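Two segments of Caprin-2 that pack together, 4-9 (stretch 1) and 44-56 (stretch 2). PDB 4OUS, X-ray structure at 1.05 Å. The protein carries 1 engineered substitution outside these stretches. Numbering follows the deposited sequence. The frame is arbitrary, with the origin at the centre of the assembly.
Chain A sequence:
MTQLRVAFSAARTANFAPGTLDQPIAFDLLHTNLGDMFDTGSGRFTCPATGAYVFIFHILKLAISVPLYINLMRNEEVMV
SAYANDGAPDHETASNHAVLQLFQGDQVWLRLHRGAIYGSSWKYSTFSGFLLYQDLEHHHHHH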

# COMPACT_ATOMS: atom_id res chain seq x y z
N LEU A 4 23.30 -6.65 6.03
CA LEU A 4 22.23 -7.48 6.58
C LEU A 4 21.05 -7.59 5.62
O LEU A 4 20.75 -6.65 4.89
N ARG A 5 20.40 -8.75 5.62
CA ARG A 5 19.15 -8.91 4.90
C ARG A 5 18.04 -9.09 5.92
O ARG A 5 18.04 -10.05 6.69
N VAL A 6 17.13 -8.13 5.97
CA VAL A 6 16.09 -8.13 6.99
C VAL A 6 14.76 -7.81 6.32
O VAL A 6 14.58 -6.72 5.77
N ALA A 7 13.82 -8.76 6.37
CA ALA A 7 12.51 -8.56 5.78
C ALA A 7 11.55 -9.57 6.35
O ALA A 7 11.91 -10.73 6.54
N PHE A 8 10.32 -9.15 6.62
CA PHE A 8 9.29 -10.09 7.03
C PHE A 8 8.00 -9.78 6.30
O PHE A 8 7.77 -8.64 5.86
N SER A 9 7.16 -10.80 6.18
CA SER A 9 5.86 -10.62 5.58
C SER A 9 4.92 -11.59 6.27
O SER A 9 5.07 -12.81 6.13
N ARG A 44 5.53 -8.29 17.08
CA ARG A 44 6.56 -7.25 17.06
C ARG A 44 7.75 -7.60 16.17
O ARG A 44 8.30 -8.71 16.22
N PHE A 45 8.14 -6.61 15.38
CA PHE A 45 9.42 -6.59 14.69
C PHE A 45 10.45 -5.90 15.57
O PHE A 45 10.21 -4.79 16.03
N THR A 46 11.60 -6.54 15.79
CA THR A 46 12.67 -5.90 16.54
C THR A 46 13.78 -5.49 15.58
O THR A 46 14.25 -6.29 14.77
N CYS A 47 14.18 -4.22 15.66
CA CYS A 47 15.24 -3.72 14.81
C CYS A 47 16.59 -4.34 15.18
O CYS A 47 17.04 -4.19 16.31
N PRO A 48 17.24 -5.02 14.22
CA PRO A 48 18.54 -5.64 14.52
C PRO A 48 19.73 -4.72 14.25
O PRO A 48 20.85 -5.04 14.65
N ALA A 49 19.49 -3.61 13.57
CA ALA A 49 20.56 -2.72 13.15
C ALA A 49 19.97 -1.37 12.83
O ALA A 49 18.99 -1.27 12.09
N THR A 50 20.56 -0.33 13.39
CA THR A 50 20.10 1.03 13.15
C THR A 50 20.06 1.28 11.65
O THR A 50 20.96 0.88 10.91
N GLY A 51 18.97 1.89 11.19
CA GLY A 51 18.80 2.14 9.77
C GLY A 51 17.39 2.55 9.43
O GLY A 51 16.55 2.72 10.32
N ALA A 52 17.13 2.72 8.14
CA ALA A 52 15.81 3.09 7.64
C ALA A 52 15.09 1.83 7.19
O ALA A 52 15.66 1.02 6.46
N TYR A 53 13.84 1.69 7.62
CA TYR A 53 13.01 0.52 7.37
C TYR A 53 11.66 0.94 6.79
O TYR A 53 11.11 1.97 7.18
N VAL A 54 11.13 0.14 5.87
CA VAL A 54 9.83 0.36 5.26
C VAL A 54 8.83 -0.63 5.85
O VAL A 54 9.14 -1.81 5.97
N PHE A 55 7.65 -0.13 6.22
CA PHE A 55 6.55 -0.97 6.72
C PHE A 55 5.30 -0.73 5.91
O PHE A 55 5.03 0.39 5.49
N ILE A 56 4.52 -1.79 5.69
CA ILE A 56 3.24 -1.72 4.99
C ILE A 56 2.27 -2.64 5.71
O ILE A 56 2.66 -3.73 6.17

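Packing of Caprin-2 residues 4-9 against 44-56. The contact is made by side chains alone: no hydrogen bond crosses it, and the facing CA atoms stay more than 8 Å apart, a gap filled by apolar groups. Along stretch 1 the near-extended backbone alternates, so Leu 4, Val 6 and Phe 8 send CB toward stretch 2, while Ala 7 points away and Arg 5 and Ser 9 take no part. Val 6 and Phe 8 each have 66 Å² covered, and Phe 45 contributes 53 Å² from the other side. Phe 8 adopts chi1 p (69°) and Phe 45 chi1 t (172°), which brings their rings together with Phe 8 CE2 3.4 Å from Phe 45 CD1. The planes lie 25° apart and the centroids 5.2 Å apart; the rings are slid so far that they barely overlap. Phe 8 CE2 also lies 4.0 Å from Phe 55 CE2, an edge-to-edge approach. The CA-to-CB bond of Phe 55 points sideways, but its m rotamer carries the ring end nearer to Phe 8. Val 6, chi1 t, brings both methyls against Pro 48, its CG2 lying 3.8 Å and its CG1 4.1 Å from Pro 48 CG, on the C-gamma endo pyrrolidine; Val 6 CG1 also sits 3.7 Å from Phe 45 CE1 and 4.3 Å from Tyr 53 CE1, at the edge of both rings. Tyr 53, chi1 m, also has a polar role within its own stretch: its OH donates to Ala 49 O at 2.6 Å, tying the strand to the preceding loop. At the exposed end of the contact, Leu 4, with chi1 off the wells at -115° and chi2 t, places CD1 4.0 Å from Ala 49 CB and 4.4 Å from Pro 48 CG. The polar side chains of Arg 5, Ser 9, Arg 44, Thr 46 and Thr 50 make their hydrogen bonds elsewhere in the structure.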

# COMPACT_ATOMS: atom_id res chain seq x y z
CB LEU A 4 21.75 -6.91 7.92
CG LEU A 4 21.99 -7.76 9.17
CD1 LEU A 4 21.70 -6.97 10.43
CD2 LEU A 4 21.15 -9.03 9.12
CB ARG A 5 19.21 -10.10 3.94
CG ARG A 5 20.28 -9.94 2.87
CD ARG A 5 20.22 -11.04 1.83
NE ARG A 5 21.01 -10.70 0.65
CZ ARG A 5 21.15 -11.48 -0.41
NH1 ARG A 5 20.55 -12.66 -0.45
NH2 ARG A 5 21.89 -11.08 -1.43
CB VAL A 6 16.38 -7.10 8.10
CG1 VAL A 6 15.34 -7.22 9.21
CG2 VAL A 6 17.79 -7.26 8.66
CB ALA A 7 12.57 -8.69 4.26
CB PHE A 8 9.06 -10.06 8.55
CG PHE A 8 8.42 -8.80 9.04
CD1 PHE A 8 7.04 -8.70 9.18
CD2 PHE A 8 9.19 -7.70 9.36
CE1 PHE A 8 6.46 -7.52 9.62
CE2 PHE A 8 8.62 -6.53 9.81
CZ PHE A 8 7.25 -6.44 9.93
CB SER A 9 5.93 -10.86 4.07
OG SER A 9 4.78 -10.36 3.43
CB ARG A 44 7.07 -6.96 18.48
CG ARG A 44 6.02 -6.34 19.39
CD ARG A 44 6.52 -6.20 20.82
NE ARG A 44 5.60 -5.39 21.63
CZ ARG A 44 5.83 -4.14 22.00
NH1 ARG A 44 6.96 -3.54 21.65
NH2 ARG A 44 4.93 -3.48 22.72
CB PHE A 45 9.29 -5.86 13.36
CG PHE A 45 10.61 -5.62 12.67
CD1 PHE A 45 11.22 -6.65 11.97
CD2 PHE A 45 11.22 -4.39 12.72
CE1 PHE A 45 12.43 -6.44 11.33
CE2 PHE A 45 12.43 -4.17 12.07
CZ PHE A 45 13.03 -5.20 11.38
CB THR A 46 13.23 -6.84 17.62
OG1 THR A 46 12.18 -7.17 18.53
CG2 THR A 46 14.35 -6.16 18.39
CB CYS A 47 15.32 -2.20 14.94
SG CYS A 47 16.67 -1.47 14.04
CB PRO A 48 18.58 -6.82 13.55
CG PRO A 48 17.85 -6.30 12.35
CD PRO A 48 16.74 -5.42 12.90
CB ALA A 49 21.30 -3.29 11.95
CB THR A 50 21.01 2.02 13.88
OG1 THR A 50 20.89 1.78 15.29
CG2 THR A 50 20.64 3.46 13.58
CB ALA A 52 15.92 4.09 6.51
CB TYR A 53 12.78 -0.27 8.66
CG TYR A 53 14.03 -0.94 9.21
CD1 TYR A 53 14.21 -2.31 9.07
CD2 TYR A 53 15.02 -0.22 9.86
CE1 TYR A 53 15.34 -2.94 9.56
CE2 TYR A 53 16.16 -0.84 10.36
CZ TYR A 53 16.31 -2.21 10.20
OH TYR A 53 17.43 -2.86 10.68
CB VAL A 54 9.90 0.16 3.74
CG1 VAL A 54 8.53 0.34 3.10
CG2 VAL A 54 10.92 1.11 3.12
CB PHE A 55 6.28 -0.68 8.19
CG PHE A 55 7.44 -0.98 9.06
CD1 PHE A 55 8.36 0.01 9.38
CD2 PHE A 55 7.67 -2.27 9.51
CE1 PHE A 55 9.47 -0.28 10.15
CE2 PHE A 55 8.77 -2.57 10.27
CZ PHE A 55 9.68 -1.57 10.59
CB ILE A 56 3.37 -2.14 3.50
CG1 ILE A 56 4.56 -1.48 2.80
CG2 ILE A 56 2.06 -1.88 2.75
CD1 ILE A 56 4.77 -1.97 1.38